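Local coordinates for protein putative NADH dehydrogenase/NAD(P)H nitroreductase (Bacteroides thetaiotaomicron VPI-5482, PDB 3KWK) that binds flavin mononucleotide and, as a member of the nitroreductase family, probably works as an NAD(P)H-dependent oxidoreductase, at residues Ile35-Arg40 with Glu113-Gly118; Trp54-Val59 with Ser102-Asn107; Ser67-Leu72 with Met77-Arg82; Glu132-Tyr137 with Ile144-Val149. One frame throughout, in Å; residues are numbered along the deposited sequence. Where two conformers were deposited one is given.

How the interactions relate
Interactions 1 and 2 share helix 97-114: helix 32-43 packs on the turn that ends it, and its middle receives strand 54-59. They meet where L39 packs on F56 and V58. Interaction 2 is the most central and depends on a single alanine methyl, whereas interaction 1 is made by longer selenomethionine and leucine chains. Interactions 3 and 4 lie farther out, joined where A71 and L72 meet V133 and where S67 and M68 meet Y137. Interaction 3 is an apolar turn beside the flavin, with T79 at its exposed rim. Interaction 4 sets a helix on the sheet and is the only one of the four with hydrogen bonds between its segments.

Interaction 1 of 4, residues Ile35-Arg40 with Glu113-Gly118; sequences IDLMLR and ESMGLG
M115 pushes its selenium end into the hollow between L37 and M38, two successive residues of helix 32-43. Its CE fits closely against the shaft of M38, 3.6 Å from CG. Its SE rests against L37, 4.0 Å from CD1 and equally near CB, and the two side chains run at about a right angle to one another. The bend of M115 at its last torsion, chi3 -78°, turns the terminal methyl towards M38 instead of letting the chain run straight on. M115 and L117 come just after helix 97-114, which ends in a Schellman motif. G116, with positive phi, is its C-prime residue, and its N bonds to E113 O at 3.2 Å. This turn places leucine and selenomethionine on either side of the glycine, both with their CB directed at helix 32-43. L117 meets a second bump there: its CD1 lies 3.9 Å from M38 SE. M38 thus has M115 along its shaft and L117 at its selenium, while I108, A111 and A112 of helix 97-114 also touch it. On the outer side, the second subunit reaches the contact, its T8 packing on L37 and its N10 on M115.

Interaction 2 of 4, residues Trp54-Val59 with Ser102-Asn107; sequences WEFVVV and SAAAQN
W54 and A104 mark the place where strand 54-59 passes nearest to helix 97-114, their CA atoms being 7.9 Å apart. From there the strand draws away from the helix: the CA of F56 is already 9.9 Å from the CA of A104, and the last three valines of the strand make no contact with residues 102-107. The extended backbone turns W54 and F56, two residues apart, to the same side, so that both send their CB towards the helix. E55 between them belongs to the other side of the strand.

A104 supplies the whole helical side of the contact through its CB. This methyl lies 4.2 Å from F56 CZ, close to the plane of the phenyl ring, and therefore meets the ring at its edge. The indole of W54 is met obliquely, with CE3 4.3 Å from A104 CB. The phenyl of F56 extends towards the helix with CG anti to its own carbonyl carbon (chi1 -54°), which also brings CZ to 3.7 Å from W54 CB. One small knob thus fits beside two aromatic groups, and the contact is entirely apolar.

W54 lies about 4 Å, side chain to side chain, from S47, which is known to bind FMN in this protein although it holds none in this chain here. F56 is also packed by L39 and M43 of helix 32-43 and by I85 and V87 of strand 83-90, the antiparallel neighbour of strand 54-59. On its other edge strand 54-59 pairs in parallel with a strand of the second subunit, carrying the sheet across the dimer interface.

Interaction 3 of 4, residues Ser67-Leu72 with Met77-Arg82; sequences SMAAAL and MLTQAR
L78 lays its isobutyl group over the last turn of helix 62-71. Its CD1 sits 3.9 Å from M68 CB and 3.8 Å from A69 N, while L72 CD1 approaches the same methyl at 4.3 Å. Nearer the backbone, A69 CB touches L78 CB at 3.7 Å. The small alanine allows the two main chains to come very close, with only 5.3 Å between the CA atoms of A69 and L78. T79 closes the exposed margin: its CG2 is 3.4 Å from A69 CB, tighter than ordinary van der Waals contact. Its chi1 of 63° sets OG1 between the backbone N and the carbonyl carbon, where it is hydrogen-bonded to K76 O, and leaves CG2 anti to the carbonyl carbon, against A69. A bond from K76 NZ to A69 O further ties the intervening turn to the helix. The inner side of L78 rests on V149 and P151 of strand 144-153. Together the segments form the end of helix 62-71 packed against the 3-10 segment that precedes strand 83-90. M77 directs its CB away from helix 62-71 and touches FMN; this turn is therefore one wall of the flavin pocket of this nitroreductase-family fold.

Interaction 4 of 4, residues Glu132-Tyr137 with Ile144-Val149; sequences EVVRKY and ILPLCV
The packing of helix 128-138 on the antiparallel sheet, through strand 144-153, is built from V134 against P146 and V149, and from R135 against the backbone of I144. The axes of the two short segments come within 8.4 Å and make an angle of 119° between their directions.

V134 is the hydrophobic centre. Its two methyls straddle different parts of the strand: CG1 lies 3.8 Å from P146 CB, and CG2 is 3.7 Å from V149 CG2. A classic beta bulge at L147 and C148, both opposite V87, separates P146 from V149, and each of these flanking residues directs its CB towards the helix although they are three positions apart.

R135 works at the beginning of the strand. Its chain leaves the helix extended and then bends at chi3 (-43°), bringing the guanidinium end-on to a single oxygen. NH1 and NH2 each donate to I144 O at 3.1 Å. Both come from the same face of the carbonyl plane, NH1 tilted out of it and NH2 distinctly above it. L145 runs alongside the arginine, with CD2 3.3 Å from NH2 and near the guanidinium plane, while P146 CD approaches the same nitrogen obliquely. NH1 has a further, weak bond to L140 O.

Sharing one acceptor leaves both bonds bent, with N-H...O angles near 140°. The paired donors hold the end of the guanidinium at this oxygen, though one shared acceptor probably fixes its rotation less than two separate ones would, and its positive charge would be expected to polarise the I144 carbonyl at the margin of an otherwise apolar interface.

Interaction 1 of 4, residues Ile35-Arg40 with Glu113-Gly118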
loop_
_atom_site.group_PDB
_atom_site.type_symbol
_atom_site.label_atom_id
_atom_site.label_comp_id
_atom_site.label_asym_id
_atom_site.label_seq_id
_atom_site.Cartn_x
_atom_site.Cartn_y
_atom_site.Cartn_z
ATOM N N ILE A 35 -1.671 6.190 -18.089
ATOM C CA ILE A 35 -0.636 5.239 -17.725
ATOM C C ILE A 35 0.537 5.943 -17.034
ATOM O O ILE A 35 1.044 5.463 -16.015
ATOM C CB ILE A 35 -0.144 4.420 -18.954
ATOM C CG1 ILE A 35 -1.317 3.629 -19.533
ATOM C CG2 ILE A 35 0.929 3.424 -18.533
ATOM C CD1 ILE A 35 -1.065 2.931 -20.881
ATOM N N ASP A 36 0.940 7.083 -17.597
ATOM C CA ASP A 36 2.042 7.869 -17.011
ATOM C C ASP A 36 1.751 8.302 -15.576
ATOM O O ASP A 36 2.597 8.174 -14.699
ATOM C CB ASP A 36 2.369 9.078 -17.883
ATOM C CG ASP A 36 2.873 8.723 -19.320
ATOM O OD1 ASP A 36 3.361 7.599 -19.529
ATOM O OD2 ASP A 36 2.774 9.609 -20.257
ATOM N N LEU A 37 0.511 8.740 -15.336
ATOM C CA LEU A 37 0.092 9.156 -14.002
ATOM C C LEU A 37 0.008 7.990 -13.018
ATOM O O LEU A 37 0.312 8.141 -11.838
ATOM C CB LEU A 37 -1.220 9.949 -14.085
ATOM C CG LEU A 37 -1.065 11.397 -14.560
ATOM C CD1 LEU A 37 -2.431 11.982 -15.031
ATOM C CD2 LEU A 37 -0.456 12.269 -13.456
HETATM N N MSE A 38 -0.419 6.825 -13.489
HETATM C CA MSE A 38 -0.407 5.617 -12.622
HETATM C C MSE A 38 1.034 5.335 -12.164
HETATM O O MSE A 38 1.258 5.010 -11.007
HETATM C CB MSE A 38 -0.999 4.415 -13.373
HETATM C CG MSE A 38 -2.450 4.540 -13.552
HETATM SE SE MSE A 38 -3.168 3.162 -14.813
HETATM C CE MSE A 38 -2.803 1.813 -13.676
ATOM N N LEU A 39 2.001 5.376 -13.076
ATOM C CA LEU A 39 3.414 5.133 -12.729
ATOM C C LEU A 39 3.941 6.193 -11.755
ATOM O O LEU A 39 4.626 5.844 -10.773
ATOM C CB LEU A 39 4.255 5.073 -14.018
ATOM C CG LEU A 39 3.924 3.876 -14.937
ATOM C CD1 LEU A 39 4.506 4.101 -16.328
ATOM C CD2 LEU A 39 4.438 2.590 -14.382
ATOM N N ARG A 40 3.621 7.461 -12.001
ATOM C CA ARG A 40 4.004 8.518 -11.085
ATOM C C ARG A 40 3.399 8.297 -9.710
ATOM O O ARG A 40 4.057 8.549 -8.686
ATOM C CB ARG A 40 3.578 9.865 -11.649
ATOM C CG ARG A 40 3.949 11.076 -10.841
ATOM C CD ARG A 40 3.533 12.312 -11.615
ATOM N NE ARG A 40 4.638 12.858 -12.414
ATOM C CZ ARG A 40 5.023 12.392 -13.608
ATOM N NH1 ARG A 40 4.384 11.377 -14.180
ATOM N NH2 ARG A 40 6.048 12.952 -14.244
ATOM N N GLU A 113 -8.403 3.836 -10.321
ATOM C CA GLU A 113 -9.773 4.106 -9.936
ATOM C C GLU A 113 -10.151 5.576 -10.164
ATOM O O GLU A 113 -11.253 5.895 -10.654
ATOM C CB GLU A 113 -9.999 3.729 -8.496
ATOM C CG GLU A 113 -11.438 3.944 -7.976
ATOM C CD GLU A 113 -12.448 2.977 -8.568
ATOM O OE1 GLU A 113 -12.157 1.792 -8.586
ATOM O OE2 GLU A 113 -13.501 3.439 -8.988
ATOM N N SER A 114 -9.237 6.472 -9.809
ATOM C CA SER A 114 -9.516 7.921 -9.874
ATOM C C SER A 114 -9.679 8.483 -11.288
ATOM O O SER A 114 -10.201 9.547 -11.460
ATOM C CB SER A 114 -8.393 8.740 -9.179
ATOM O OG SER A 114 -7.184 8.795 -9.948
HETATM N N MSE A 115 -9.204 7.730 -12.283
HETATM C CA MSE A 115 -9.219 8.119 -13.695
HETATM C C MSE A 115 -10.179 7.233 -14.504
HETATM O O MSE A 115 -10.096 7.137 -15.714
HETATM C CB MSE A 115 -7.800 8.055 -14.278
HETATM C CG MSE A 115 -6.866 9.101 -13.588
HETATM SE SE MSE A 115 -5.137 9.176 -14.379
HETATM C CE MSE A 115 -4.406 7.618 -13.605
ATOM N N GLY A 116 -11.141 6.630 -13.809
ATOM C CA GLY A 116 -12.186 5.896 -14.476
ATOM C C GLY A 116 -11.772 4.542 -15.028
ATOM O O GLY A 116 -12.499 3.944 -15.817
ATOM N N LEU A 117 -10.615 4.062 -14.598
ATOM C CA LEU A 117 -10.100 2.773 -15.002
ATOM C C LEU A 117 -10.402 1.728 -13.944
ATOM O O LEU A 117 -10.855 2.028 -12.828
ATOM C CB LEU A 117 -8.570 2.875 -15.257
ATOM C CG LEU A 117 -8.180 3.833 -16.403
ATOM C CD1 LEU A 117 -6.650 4.087 -16.361
ATOM C CD2 LEU A 117 -8.643 3.321 -17.780
ATOM N N GLY A 118 -10.165 0.488 -14.326
ATOM C CA GLY A 118 -10.253 -0.643 -13.413
ATOM C C GLY A 118 -8.917 -1.365 -13.438
ATOM O O GLY A 118 -8.271 -1.451 -14.469
#

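Interaction 2 of 4, residues Trp54-Val59 with Ser102-Asn107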
loop_
_atom_site.group_PDB
_atom_site.type_symbol
_atom_site.label_atom_id
_atom_site.label_comp_id
_atom_site.label_asym_id
_atom_site.label_seq_id
_atom_site.Cartn_x
_atom_site.Cartn_y
_atom_site.Cartn_z
ATOM N N TRP A 54 11.627 0.184 -6.150
ATOM C CA TRP A 54 10.672 -0.232 -7.189
ATOM C C TRP A 54 11.188 -0.122 -8.606
ATOM O O TRP A 54 11.976 0.770 -8.930
ATOM C CB TRP A 54 9.362 0.516 -7.046
ATOM C CG TRP A 54 9.545 1.951 -6.734
ATOM C CD1 TRP A 54 10.092 2.889 -7.527
ATOM C CD2 TRP A 54 9.262 2.588 -5.487
ATOM N NE1 TRP A 54 10.138 4.105 -6.894
ATOM C CE2 TRP A 54 9.666 3.930 -5.613
ATOM C CE3 TRP A 54 8.731 2.147 -4.270
ATOM C CZ2 TRP A 54 9.468 4.867 -4.583
ATOM C CZ3 TRP A 54 8.558 3.064 -3.260
ATOM C CH2 TRP A 54 8.968 4.387 -3.407
ATOM N N GLU A 55 10.744 -1.048 -9.432
ATOM C CA GLU A 55 10.943 -1.080 -10.871
ATOM C C GLU A 55 9.618 -1.490 -11.491
ATOM O O GLU A 55 9.001 -2.458 -11.024
ATOM C CB GLU A 55 12.065 -2.091 -11.235
ATOM C CG GLU A 55 13.451 -1.786 -10.621
ATOM C CD GLU A 55 14.177 -0.580 -11.219
ATOM O OE1 GLU A 55 13.824 -0.070 -12.300
ATOM O OE2 GLU A 55 15.127 -0.121 -10.539
ATOM N N PHE A 56 9.178 -0.782 -12.546
ATOM C CA PHE A 56 7.895 -1.092 -13.161
ATOM C C PHE A 56 8.087 -1.526 -14.601
ATOM O O PHE A 56 8.788 -0.857 -15.373
ATOM C CB PHE A 56 6.992 0.146 -13.145
ATOM C CG PHE A 56 6.827 0.728 -11.764
ATOM C CD1 PHE A 56 5.880 0.199 -10.896
ATOM C CD2 PHE A 56 7.668 1.727 -11.308
ATOM C CE1 PHE A 56 5.738 0.702 -9.609
ATOM C CE2 PHE A 56 7.549 2.211 -10.024
ATOM C CZ PHE A 56 6.589 1.711 -9.182
ATOM N N VAL A 57 7.468 -2.638 -14.972
ATOM C CA VAL A 57 7.486 -3.084 -16.380
ATOM C C VAL A 57 6.068 -2.858 -16.900
ATOM O O VAL A 57 5.123 -3.447 -16.418
ATOM C CB VAL A 57 7.937 -4.530 -16.568
ATOM C CG1 VAL A 57 8.044 -4.934 -18.052
ATOM C CG2 VAL A 57 9.271 -4.808 -15.858
ATOM N N VAL A 58 5.956 -1.997 -17.902
ATOM C CA VAL A 58 4.694 -1.740 -18.575
ATOM C C VAL A 58 4.622 -2.683 -19.750
ATOM O O VAL A 58 5.450 -2.594 -20.636
ATOM C CB VAL A 58 4.612 -0.279 -19.084
ATOM C CG1 VAL A 58 3.267 -0.091 -19.845
ATOM C CG2 VAL A 58 4.833 0.688 -17.894
ATOM N N VAL A 59 3.671 -3.613 -19.734
ATOM C CA VAL A 59 3.591 -4.642 -20.761
ATOM C C VAL A 59 2.394 -4.328 -21.676
ATOM O O VAL A 59 1.243 -4.323 -21.217
ATOM C CB VAL A 59 3.452 -6.064 -20.191
ATOM C CG1 VAL A 59 3.338 -7.102 -21.323
ATOM C CG2 VAL A 59 4.677 -6.430 -19.273
ATOM N N SER A 102 4.313 -2.964 -2.232
ATOM C CA SER A 102 2.865 -3.090 -1.932
ATOM C C SER A 102 2.228 -1.708 -1.785
ATOM O O SER A 102 1.100 -1.482 -2.258
ATOM C CB SER A 102 2.706 -3.841 -0.618
ATOM O OG SER A 102 2.997 -5.216 -0.792
ATOM N N ALA A 103 2.934 -0.771 -1.139
ATOM C CA ALA A 103 2.422 0.599 -1.056
ATOM C C ALA A 103 2.353 1.244 -2.480
ATOM O O ALA A 103 1.387 1.914 -2.806
ATOM C CB ALA A 103 3.285 1.453 -0.074
ATOM N N ALA A 104 3.364 0.958 -3.309
ATOM C CA ALA A 104 3.407 1.462 -4.692
ATOM C C ALA A 104 2.236 0.874 -5.473
ATOM O O ALA A 104 1.539 1.584 -6.218
ATOM C CB ALA A 104 4.737 1.128 -5.404
ATOM N N ALA A 105 2.018 -0.426 -5.305
ATOM C CA ALA A 105 0.934 -1.065 -6.014
ATOM C C ALA A 105 -0.406 -0.471 -5.611
ATOM O O ALA A 105 -1.264 -0.271 -6.468
ATOM C CB ALA A 105 0.953 -2.583 -5.759
ATOM N N GLN A 106 -0.580 -0.179 -4.326
ATOM C CA GLN A 106 -1.857 0.360 -3.860
ATOM C C GLN A 106 -2.048 1.761 -4.450
ATOM O O GLN A 106 -3.159 2.134 -4.869
ATOM C CB GLN A 106 -1.933 0.449 -2.326
ATOM C CG GLN A 106 -3.199 1.102 -1.760
ATOM C CD GLN A 106 -4.476 0.404 -2.118
ATOM O OE1 GLN A 106 -4.458 -0.670 -2.757
ATOM N NE2 GLN A 106 -5.611 0.978 -1.690
ATOM N N ASN A 107 -0.990 2.577 -4.523
ATOM C CA ASN A 107 -1.096 3.864 -5.233
ATOM C C ASN A 107 -1.525 3.703 -6.693
ATOM O O ASN A 107 -2.306 4.500 -7.199
ATOM C CB ASN A 107 0.214 4.616 -5.173
ATOM C CG ASN A 107 0.411 5.349 -3.871
ATOM O OD1 ASN A 107 -0.470 5.372 -2.989
ATOM N ND2 ASN A 107 1.589 5.991 -3.746
#

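Interaction 3 of 4, residues Ser67-Leu72 with Met77-Arg82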
loop_
_atom_site.group_PDB
_atom_site.type_symbol
_atom_site.label_atom_id
_atom_site.label_comp_id
_atom_site.label_asym_id
_atom_site.label_seq_id
_atom_site.Cartn_x
_atom_site.Cartn_y
_atom_site.Cartn_z
ATOM N N SER A 67 0.750 -15.038 -23.048
ATOM C CA SER A 67 1.638 -16.095 -22.573
ATOM C C SER A 67 1.648 -16.114 -21.037
ATOM O O SER A 67 1.532 -17.169 -20.415
ATOM C CB SER A 67 3.050 -15.942 -23.147
ATOM O OG SER A 67 3.039 -16.216 -24.536
HETATM N N MSE A 68 1.724 -14.930 -20.432
HETATM C CA MSE A 68 1.589 -14.833 -18.990
HETATM C C MSE A 68 0.240 -15.287 -18.473
HETATM O O MSE A 68 0.161 -15.924 -17.423
HETATM C CB MSE A 68 1.956 -13.415 -18.486
HETATM C CG MSE A 68 3.460 -13.148 -18.636
HETATM SE SE MSE A 68 3.935 -11.431 -17.783
HETATM C CE MSE A 68 3.142 -10.395 -19.074
ATOM N N ALA A 69 -0.822 -14.910 -19.183
ATOM C CA ALA A 69 -2.172 -15.323 -18.818
ATOM C C ALA A 69 -2.219 -16.842 -18.738
ATOM O O ALA A 69 -2.777 -17.397 -17.820
ATOM C CB ALA A 69 -3.186 -14.824 -19.843
ATOM N N ALA A 70 -1.634 -17.506 -19.719
ATOM C CA ALA A 70 -1.741 -18.975 -19.772
ATOM C C ALA A 70 -1.019 -19.626 -18.574
ATOM O O ALA A 70 -1.455 -20.642 -18.008
ATOM C CB ALA A 70 -1.165 -19.489 -21.073
ATOM N N ALA A 71 0.086 -19.014 -18.174
ATOM C CA ALA A 71 0.975 -19.586 -17.186
ATOM C C ALA A 71 0.634 -19.170 -15.743
ATOM O O ALA A 71 1.035 -19.838 -14.798
ATOM C CB ALA A 71 2.447 -19.224 -17.547
ATOM N N LEU A 72 -0.102 -18.075 -15.548
ATOM C CA LEU A 72 -0.435 -17.602 -14.210
ATOM C C LEU A 72 -1.863 -18.035 -13.827
ATOM O O LEU A 72 -2.817 -17.851 -14.607
ATOM C CB LEU A 72 -0.317 -16.077 -14.154
ATOM C CG LEU A 72 1.086 -15.556 -14.337
ATOM C CD1 LEU A 72 1.114 -14.038 -14.543
ATOM C CD2 LEU A 72 1.944 -15.924 -13.128
HETATM N N MSE A 77 -7.408 -12.869 -16.802
HETATM C CA MSE A 77 -7.918 -11.652 -17.412
HETATM C C MSE A 77 -6.893 -10.858 -18.202
HETATM O O MSE A 77 -7.219 -9.900 -18.908
HETATM C CB MSE A 77 -8.595 -10.752 -16.369
HETATM C CG MSE A 77 -7.710 -9.907 -15.437
HETATM SE SE MSE A 77 -6.591 -10.951 -14.232
HETATM C CE MSE A 77 -7.935 -11.419 -12.927
ATOM N N LEU A 78 -5.615 -11.216 -18.085
ATOM C CA LEU A 78 -4.620 -10.634 -18.995
ATOM C C LEU A 78 -4.971 -10.786 -20.492
ATOM O O LEU A 78 -4.520 -9.986 -21.279
ATOM C CB LEU A 78 -3.255 -11.261 -18.753
ATOM C CG LEU A 78 -2.513 -10.777 -17.495
ATOM C CD1 LEU A 78 -1.327 -11.700 -17.183
ATOM C CD2 LEU A 78 -2.017 -9.332 -17.712
ATOM N N THR A 79 -5.734 -11.805 -20.886
ATOM C CA THR A 79 -6.068 -11.998 -22.286
ATOM C C THR A 79 -7.059 -10.922 -22.743
ATOM O O THR A 79 -7.189 -10.660 -23.944
ATOM C CB THR A 79 -6.628 -13.405 -22.581
ATOM O OG1 THR A 79 -7.858 -13.599 -21.865
ATOM C CG2 THR A 79 -5.593 -14.494 -22.257
ATOM N N GLN A 80 -7.729 -10.249 -21.814
ATOM C CA GLN A 80 -8.645 -9.178 -22.238
ATOM C C GLN A 80 -8.164 -7.788 -21.879
ATOM O O GLN A 80 -8.842 -6.787 -22.131
ATOM C CB GLN A 80 -10.083 -9.447 -21.772
ATOM C CG GLN A 80 -10.292 -9.604 -20.337
ATOM C CD GLN A 80 -11.760 -9.825 -20.045
ATOM O OE1 GLN A 80 -12.488 -8.875 -19.937
ATOM N NE2 GLN A 80 -12.186 -11.086 -19.906
ATOM N N ALA A 81 -6.968 -7.704 -21.300
ATOM C CA ALA A 81 -6.335 -6.443 -20.986
ATOM C C ALA A 81 -5.440 -6.022 -22.158
ATOM O O ALA A 81 -4.754 -6.866 -22.767
ATOM C CB ALA A 81 -5.461 -6.600 -19.657
ATOM N N ARG A 82 -5.429 -4.736 -22.485
ATOM C CA ARG A 82 -4.474 -4.189 -23.466
ATOM C C ARG A 82 -3.082 -3.987 -22.865
ATOM O O ARG A 82 -2.117 -3.927 -23.585
ATOM C CB ARG A 82 -4.919 -2.801 -23.964
ATOM C CG ARG A 82 -6.130 -2.732 -24.790
ATOM C CD ARG A 82 -5.873 -3.231 -26.197
ATOM N NE ARG A 82 -7.123 -3.171 -26.897
ATOM C CZ ARG A 82 -7.479 -2.170 -27.693
ATOM N NH1 ARG A 82 -6.636 -1.166 -27.902
ATOM N NH2 ARG A 82 -8.656 -2.211 -28.279
#

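Interaction 4 of 4, residues Glu132-Tyr137 with Ile144-Val149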
loop_
_atom_site.group_PDB
_atom_site.type_symbol
_atom_site.label_atom_id
_atom_site.label_comp_id
_atom_site.label_asym_id
_atom_site.label_seq_id
_atom_site.Cartn_x
_atom_site.Cartn_y
_atom_site.Cartn_z
ATOM N N GLU A 132 8.856 -16.729 -11.525
ATOM C CA GLU A 132 9.668 -17.223 -12.658
ATOM C C GLU A 132 8.992 -16.999 -14.013
ATOM O O GLU A 132 9.662 -16.652 -14.965
ATOM C CB GLU A 132 10.007 -18.700 -12.456
ATOM C CG GLU A 132 10.783 -19.349 -13.617
ATOM C CD GLU A 132 12.112 -18.658 -13.991
ATOM O OE1 GLU A 132 12.811 -18.066 -13.112
ATOM O OE2 GLU A 132 12.471 -18.755 -15.195
ATOM N N VAL A 133 7.677 -17.180 -14.104
ATOM C CA VAL A 133 6.923 -16.846 -15.325
ATOM C C VAL A 133 7.201 -15.417 -15.732
ATOM O O VAL A 133 7.544 -15.147 -16.886
ATOM C CB VAL A 133 5.406 -17.088 -15.154
ATOM C CG1 VAL A 133 4.591 -16.520 -16.325
ATOM C CG2 VAL A 133 5.148 -18.580 -14.982
ATOM N N VAL A 134 7.004 -14.497 -14.784
ATOM C CA VAL A 134 7.152 -13.086 -15.042
ATOM C C VAL A 134 8.586 -12.790 -15.423
ATOM O O VAL A 134 8.831 -12.063 -16.370
ATOM C CB VAL A 134 6.700 -12.226 -13.834
ATOM C CG1 VAL A 134 7.065 -10.736 -14.067
ATOM C CG2 VAL A 134 5.192 -12.464 -13.577
ATOM N N ARG A 135 9.543 -13.396 -14.717
ATOM C CA ARG A 135 10.972 -13.191 -15.023
ATOM C C ARG A 135 11.292 -13.602 -16.447
ATOM O O ARG A 135 11.990 -12.900 -17.185
ATOM C CB ARG A 135 11.829 -13.978 -14.038
ATOM C CG ARG A 135 13.328 -13.904 -14.318
ATOM C CD ARG A 135 14.153 -14.568 -13.200
ATOM N NE ARG A 135 13.651 -14.205 -11.834
ATOM C CZ ARG A 135 13.766 -12.994 -11.269
ATOM N NH1 ARG A 135 14.416 -12.014 -11.854
ATOM N NH2 ARG A 135 13.283 -12.785 -10.068
ATOM N N LYS A 136 10.715 -14.720 -16.886
ATOM C CA LYS A 136 10.986 -15.276 -18.201
ATOM C C LYS A 136 10.508 -14.290 -19.276
ATOM O O LYS A 136 11.225 -14.031 -20.229
ATOM C CB LYS A 136 10.340 -16.674 -18.342
ATOM C CG LYS A 136 10.344 -17.249 -19.757
ATOM C CD LYS A 136 9.397 -18.440 -19.926
ATOM C CE LYS A 136 9.571 -19.064 -21.312
ATOM N NZ LYS A 136 9.073 -20.443 -21.335
ATOM N N TYR A 137 9.292 -13.772 -19.154
ATOM C CA TYR A 137 8.677 -13.000 -20.219
ATOM C C TYR A 137 9.123 -11.548 -20.233
ATOM O O TYR A 137 9.095 -10.884 -21.281
ATOM C CB TYR A 137 7.139 -13.145 -20.169
ATOM C CG TYR A 137 6.748 -14.491 -20.693
ATOM C CD1 TYR A 137 6.868 -14.776 -22.050
ATOM C CD2 TYR A 137 6.386 -15.500 -19.848
ATOM C CE1 TYR A 137 6.577 -16.048 -22.545
ATOM C CE2 TYR A 137 6.077 -16.793 -20.336
ATOM C CZ TYR A 137 6.189 -17.039 -21.676
ATOM O OH TYR A 137 5.885 -18.299 -22.193
ATOM N N ILE A 144 15.928 -8.472 -9.329
ATOM C CA ILE A 144 14.650 -7.784 -9.511
ATOM C C ILE A 144 13.514 -8.776 -9.366
ATOM O O ILE A 144 13.365 -9.660 -10.196
ATOM C CB ILE A 144 14.580 -7.065 -10.868
ATOM C CG1 ILE A 144 15.747 -6.100 -11.075
ATOM C CG2 ILE A 144 13.253 -6.277 -11.034
ATOM C CD1 ILE A 144 15.999 -5.006 -9.970
ATOM N N LEU A 145 12.753 -8.632 -8.289
ATOM C CA LEU A 145 11.729 -9.600 -7.933
ATOM C C LEU A 145 10.344 -9.041 -8.195
ATOM O O LEU A 145 10.022 -7.960 -7.715
ATOM C CB LEU A 145 11.872 -9.997 -6.456
ATOM C CG LEU A 145 13.253 -10.504 -6.067
ATOM C CD1 LEU A 145 13.222 -10.951 -4.601
ATOM C CD2 LEU A 145 13.793 -11.628 -6.982
ATOM N N PRO A 146 9.481 -9.811 -8.867
ATOM C CA PRO A 146 8.140 -9.265 -9.169
ATOM C C PRO A 146 7.160 -9.461 -8.018
ATOM O O PRO A 146 6.989 -10.587 -7.572
ATOM C CB PRO A 146 7.705 -10.077 -10.409
ATOM C CG PRO A 146 8.424 -11.355 -10.308
ATOM C CD PRO A 146 9.723 -11.076 -9.583
ATOM N N LEU A 147 6.568 -8.368 -7.527
ATOM C CA LEU A 147 5.556 -8.440 -6.512
ATOM C C LEU A 147 4.217 -8.862 -7.108
ATOM O O LEU A 147 3.617 -9.811 -6.639
ATOM C CB LEU A 147 5.379 -7.118 -5.756
ATOM C CG LEU A 147 4.243 -7.104 -4.752
ATOM C CD1 LEU A 147 4.582 -8.009 -3.603
ATOM C CD2 LEU A 147 3.977 -5.661 -4.237
ATOM N N CYS A 148 3.771 -8.171 -8.148
ATOM C CA CYS A 148 2.432 -8.395 -8.655
ATOM C C CYS A 148 2.356 -7.919 -10.099
ATOM O O CYS A 148 3.148 -7.045 -10.545
ATOM C CB CYS A 148 1.382 -7.723 -7.740
ATOM S SG CYS A 148 1.555 -5.928 -7.644
ATOM N N VAL A 149 1.370 -8.489 -10.784
ATOM C CA VAL A 149 1.019 -8.136 -12.129
ATOM C C VAL A 149 -0.334 -7.447 -12.046
ATOM O O VAL A 149 -1.310 -8.017 -11.527
ATOM C CB VAL A 149 0.932 -9.377 -13.051
ATOM C CG1 VAL A 149 0.498 -8.940 -14.439
ATOM C CG2 VAL A 149 2.301 -10.131 -13.139
#